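Local coordinates for protein putative aminooxidase (Propionibacterium acnes, PDB 2BA9) that probably isomerises polyunsaturated fatty acids such as linoleic acid to conjugated products with the help of a bound flavin-adenine dinucleotide, at residues R88-E93 against V99-P104; Q115-L120 against D146-L151. All blocks are in the same frame, centred on the assembly; numbering follows the deposited sequence.

Interaction 1 (R88-E93 against V99-P104)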
# COMPACT_ATOMS: atom_id res chain seq x y z
N ARG A 88 -10.00 3.20 18.25
CA ARG A 88 -8.70 3.77 18.55
C ARG A 88 -8.77 4.87 19.60
O ARG A 88 -9.82 5.43 19.88
CB ARG A 88 -8.02 4.29 17.26
CG ARG A 88 -8.51 5.65 16.71
CD ARG A 88 -10.00 5.67 16.32
NE ARG A 88 -10.39 6.99 15.83
CZ ARG A 88 -10.68 8.04 16.61
NH1 ARG A 88 -11.02 9.20 16.05
NH2 ARG A 88 -10.65 7.93 17.94
N GLU A 89 -7.62 5.14 20.19
CA GLU A 89 -7.45 6.34 21.00
C GLU A 89 -6.19 7.07 20.51
O GLU A 89 -5.46 6.58 19.63
CB GLU A 89 -7.35 5.98 22.48
CG GLU A 89 -6.03 5.34 22.89
CD GLU A 89 -6.06 4.71 24.27
OE1 GLU A 89 -7.03 4.93 25.02
OE2 GLU A 89 -5.11 3.96 24.59
N PHE A 90 -5.96 8.25 21.08
CA PHE A 90 -4.83 9.07 20.69
C PHE A 90 -3.94 9.32 21.88
O PHE A 90 -4.42 9.63 22.96
CB PHE A 90 -5.31 10.39 20.07
CG PHE A 90 -5.78 10.22 18.66
CD1 PHE A 90 -4.87 10.16 17.62
CD2 PHE A 90 -7.14 10.07 18.37
CE1 PHE A 90 -5.29 9.97 16.30
CE2 PHE A 90 -7.58 9.90 17.05
CZ PHE A 90 -6.65 9.84 16.02
N LEU A 91 -2.64 9.15 21.64
CA LEU A 91 -1.61 9.20 22.65
C LEU A 91 -0.59 10.26 22.28
O LEU A 91 -0.30 10.45 21.10
CB LEU A 91 -0.84 7.87 22.72
CG LEU A 91 -1.61 6.59 23.01
CD1 LEU A 91 -0.64 5.44 23.02
CD2 LEU A 91 -2.37 6.72 24.33
N HIS A 92 -0.04 10.91 23.29
CA HIS A 92 1.13 11.76 23.11
C HIS A 92 2.36 10.87 23.15
O HIS A 92 2.29 9.69 23.51
CB HIS A 92 1.19 12.86 24.18
CG HIS A 92 0.23 13.98 23.94
ND1 HIS A 92 0.32 14.81 22.84
CD2 HIS A 92 -0.83 14.43 24.65
CE1 HIS A 92 -0.65 15.71 22.88
NE2 HIS A 92 -1.37 15.49 23.97
N GLU A 93 3.50 11.43 22.78
CA GLU A 93 4.72 10.65 22.73
C GLU A 93 5.17 10.14 24.10
O GLU A 93 5.99 9.23 24.16
CB GLU A 93 5.84 11.45 22.09
CG GLU A 93 6.30 12.66 22.86
CD GLU A 93 7.29 13.44 22.06
OE1 GLU A 93 8.39 13.71 22.57
OE2 GLU A 93 6.97 13.74 20.90
N VAL A 99 -7.81 13.55 23.49
CA VAL A 99 -8.85 13.55 22.47
C VAL A 99 -8.67 14.80 21.59
O VAL A 99 -9.10 15.89 21.96
CB VAL A 99 -10.25 13.57 23.12
CG1 VAL A 99 -11.33 13.29 22.09
CG2 VAL A 99 -10.33 12.57 24.26
N PRO A 100 -8.00 14.66 20.43
CA PRO A 100 -7.72 15.85 19.64
C PRO A 100 -8.96 16.64 19.22
O PRO A 100 -8.91 17.87 19.14
CB PRO A 100 -6.94 15.31 18.42
CG PRO A 100 -6.99 13.86 18.49
CD PRO A 100 -7.45 13.44 19.84
N GLU A 101 -10.08 15.94 19.03
CA GLU A 101 -11.34 16.53 18.60
C GLU A 101 -11.89 17.59 19.55
O GLU A 101 -12.73 18.40 19.17
CB GLU A 101 -12.40 15.43 18.41
CG GLU A 101 -12.00 14.29 17.43
CD GLU A 101 -11.27 13.11 18.09
OE1 GLU A 101 -10.70 13.28 19.19
OE2 GLU A 101 -11.26 12.02 17.49
N LYS A 102 -11.42 17.58 20.80
CA LYS A 102 -11.91 18.53 21.81
C LYS A 102 -10.94 19.69 22.08
O LYS A 102 -11.17 20.49 22.99
CB LYS A 102 -12.29 17.77 23.08
CG LYS A 102 -13.39 16.75 22.80
CD LYS A 102 -14.63 16.98 23.62
CE LYS A 102 -15.93 16.63 22.89
NZ LYS A 102 -16.13 15.17 22.73
N ASP A 103 -9.90 19.82 21.26
CA ASP A 103 -9.00 20.96 21.36
C ASP A 103 -9.75 22.25 20.98
O ASP A 103 -10.22 22.37 19.86
CB ASP A 103 -7.78 20.77 20.46
CG ASP A 103 -6.64 21.71 20.80
OD1 ASP A 103 -6.89 22.92 21.02
OD2 ASP A 103 -5.49 21.22 20.86
N PRO A 104 -9.87 23.20 21.92
CA PRO A 104 -10.71 24.39 21.70
C PRO A 104 -10.24 25.34 20.61
O PRO A 104 -11.06 26.01 19.98
CB PRO A 104 -10.66 25.12 23.05
CG PRO A 104 -10.15 24.13 24.03
CD PRO A 104 -9.26 23.22 23.26
O HOH W 1 -10.13 10.17 20.11

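Interaction 2 (Q115-L120 against D146-L151)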
# COMPACT_ATOMS: atom_id res chain seq x y z
N GLN A 115 -13.47 21.04 5.65
CA GLN A 115 -14.65 21.45 4.87
C GLN A 115 -14.26 22.23 3.60
O GLN A 115 -14.80 21.98 2.51
CB GLN A 115 -15.59 22.30 5.75
CG GLN A 115 -16.72 23.09 5.01
CD GLN A 115 -18.01 22.30 4.75
OE1 GLN A 115 -18.86 22.77 3.96
NE2 GLN A 115 -18.18 21.14 5.40
N LYS A 116 -13.34 23.17 3.74
CA LYS A 116 -12.89 23.98 2.60
C LYS A 116 -12.21 23.08 1.57
O LYS A 116 -12.44 23.22 0.37
CB LYS A 116 -11.93 25.09 3.05
CG LYS A 116 -11.76 26.21 2.01
CD LYS A 116 -10.70 27.22 2.45
CE LYS A 116 -9.88 27.75 1.27
NZ LYS A 116 -8.84 28.75 1.72
N LEU A 117 -11.38 22.16 2.05
CA LEU A 117 -10.70 21.21 1.17
C LEU A 117 -11.72 20.37 0.44
O LEU A 117 -11.62 20.19 -0.77
CB LEU A 117 -9.74 20.31 1.96
CG LEU A 117 -8.91 19.30 1.14
CD1 LEU A 117 -8.06 19.98 0.08
CD2 LEU A 117 -8.03 18.46 2.09
N GLY A 118 -12.70 19.83 1.18
CA GLY A 118 -13.72 19.00 0.57
C GLY A 118 -14.35 19.69 -0.62
O GLY A 118 -14.54 19.10 -1.67
N GLN A 119 -14.65 20.97 -0.47
CA GLN A 119 -15.35 21.72 -1.52
C GLN A 119 -14.45 22.00 -2.72
O GLN A 119 -14.89 21.94 -3.87
CB GLN A 119 -15.94 23.00 -0.95
CG GLN A 119 -17.08 22.71 0.02
CD GLN A 119 -18.29 22.08 -0.67
OE1 GLN A 119 -19.06 22.77 -1.35
NE2 GLN A 119 -18.48 20.76 -0.49
N LEU A 120 -13.19 22.29 -2.44
CA LEU A 120 -12.17 22.44 -3.48
C LEU A 120 -11.94 21.15 -4.27
O LEU A 120 -11.75 21.20 -5.48
CB LEU A 120 -10.85 22.88 -2.87
CG LEU A 120 -10.73 24.31 -2.39
CD1 LEU A 120 -9.56 24.39 -1.41
CD2 LEU A 120 -10.53 25.26 -3.57
N ASP A 146 1.62 19.09 2.15
CA ASP A 146 1.54 20.30 2.98
C ASP A 146 1.59 21.56 2.13
O ASP A 146 0.92 22.54 2.46
CB ASP A 146 2.68 20.37 4.01
CG ASP A 146 2.44 19.49 5.22
OD1 ASP A 146 1.27 19.29 5.63
OD2 ASP A 146 3.46 19.01 5.78
N GLU A 147 2.42 21.54 1.09
CA GLU A 147 2.51 22.67 0.16
C GLU A 147 1.19 22.85 -0.58
O GLU A 147 0.67 23.96 -0.70
CB GLU A 147 3.66 22.46 -0.83
CG GLU A 147 5.03 22.70 -0.20
CD GLU A 147 6.17 22.54 -1.19
OE1 GLU A 147 6.02 23.01 -2.35
OE2 GLU A 147 7.21 21.95 -0.80
N PHE A 148 0.63 21.75 -1.07
CA PHE A 148 -0.71 21.74 -1.66
C PHE A 148 -1.74 22.40 -0.72
O PHE A 148 -2.49 23.29 -1.14
CB PHE A 148 -1.11 20.30 -2.01
CG PHE A 148 -2.59 20.12 -2.28
CD1 PHE A 148 -3.11 20.40 -3.53
CD2 PHE A 148 -3.45 19.69 -1.28
CE1 PHE A 148 -4.48 20.24 -3.80
CE2 PHE A 148 -4.81 19.51 -1.53
CZ PHE A 148 -5.33 19.79 -2.80
N LEU A 149 -1.76 21.96 0.54
CA LEU A 149 -2.67 22.53 1.55
C LEU A 149 -2.41 24.03 1.78
O LEU A 149 -3.35 24.85 1.80
CB LEU A 149 -2.55 21.76 2.87
CG LEU A 149 -3.11 20.33 2.92
CD1 LEU A 149 -3.02 19.72 4.34
CD2 LEU A 149 -4.54 20.26 2.41
N ALA A 150 -1.14 24.39 1.95
CA ALA A 150 -0.73 25.78 2.16
C ALA A 150 -1.22 26.71 1.05
O ALA A 150 -1.69 27.81 1.31
CB ALA A 150 0.79 25.88 2.30
N LEU A 151 -1.14 26.26 -0.18
CA LEU A 151 -1.58 27.05 -1.32
C LEU A 151 -3.07 27.38 -1.24
O LEU A 151 -3.52 28.41 -1.74
CB LEU A 151 -1.29 26.27 -2.60
CG LEU A 151 -1.39 26.98 -3.93
CD1 LEU A 151 -0.34 28.07 -4.05
CD2 LEU A 151 -1.24 25.96 -5.03

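Interaction 1 (R88-E93 against V99-P104)
Arg88 and Glu101 reach for each other from opposite directions and join in a salt bridge: NH1 of Arg88 donates to OE2 of Glu101 over 3.2 Å, with an N-H...O angle of 162°. The carboxylate oxygen lies at the edge of the guanidinium, close to its plane, and the two flat groups are nearly coplanar, 28° apart. A water closes the pair into a ring, accepting from NH2 of Arg88 at 3.2 Å and donating to OE1 of Glu101 at 3.3 Å, so each carboxylate oxygen has its own link to the arginine. Beside this polar bridge, Pro100 lies across the Phe90 ring. Its CG makes a CH-pi contact 4.1 Å from the centroid of the Phe90 ring, over one face, while CD of Pro100 packs at 3.7 Å against CD2 of Phe90. CE2 of Phe90 stands over one face of the Arg88 guanidinium, toward its rim, and probably helps to hold it.

Bends in both side chains bring the charges together: Arg88 turns at chi2 (-61°) and Glu101 does likewise. Further out, a backbone hydrogen bond between Phe90 and Tyr98 pairs strand 88-91 with strand 97-98, and the 3-10 segment 100-102 follows after Val99, delivering Pro100 and Glu101 to the strand. Asp103 then caps the backbone N atoms of Val105 and Arg106 as helix 106-122 begins. An ion pair gripped by one direct bond and one water, with an aromatic ring against the guanidinium, suggests an arginine whose rotation is restrained and whose charge is probably largely balanced locally.

Interaction 2 (Q115-L120 against D146-L151)
The Phe148 ring is met by Leu117 at an oblique angle, neither squarely over a face nor at an edge: CD1 of Leu117 comes to 3.7 Å from CE2 of Phe148 and to 4.0 Å from CZ of Phe148. Tyr125 meets the same phenyl group with its plane inclined to it, while Ala178 and Leu182 of helix 178-184 also touch the Phe148 side chain. The second methyl of Leu117 serves a different neighbour, CD2 of Leu117 lying 3.9 Å from CD2 of Leu149, where the two leucines cross at about a right angle. One branched side chain thus divides its tips between two successive residues of the facing helix.

With CG trans to the backbone N (chi1 -177°), Leu117 extends toward the facing helix and presents both methyls to it. Phe148 and Leu149 leave their own helix obliquely, and only their outer atoms close the distance; the nearest CA atoms, those of Leu117 and Leu149, remain 8.1 Å apart. All three residues are buried, and the contact between them is wholly apolar. Around these three side chains, Trp161 of helix 158-161 touches Leu117, and Arg158 packs on Leu149 while its NE forms a salt bridge with OD1 of Asp146. Beside the contact, NZ of Lys116 donates to the backbone O of Asn152, linking helix 106-122 to the chain at Asn152. The arrangement is that of a small helix-helix core, in which helix 106-122 packs on helix 145-151 within a helical cluster of this flavin-containing amine oxidoreductase-like protein.

How the interactions relate
Helix 106-122 connects the two contacts: it starts just beyond 99-104, where interaction 1 ends, and carries 115-120 into interaction 2. Their centres are about 22 Å apart and their nearest atoms about 14 Å apart. Interaction 1 belongs to the edge of the mixed sheet, whereas interaction 2 joins helices. A bound sodium ion lies about 4 Å from the Glu101 side chain, whereas the Leu117 side chain is about 13 Å from a sodium ion. The Phe90 side chain comes within about 3 Å of a bound dodecaethylene glycol, probably from the crystallisation liquor. The contact centres lie about 26 Å and 23 Å from the centre of the chain, and the bound flavin takes part in neither.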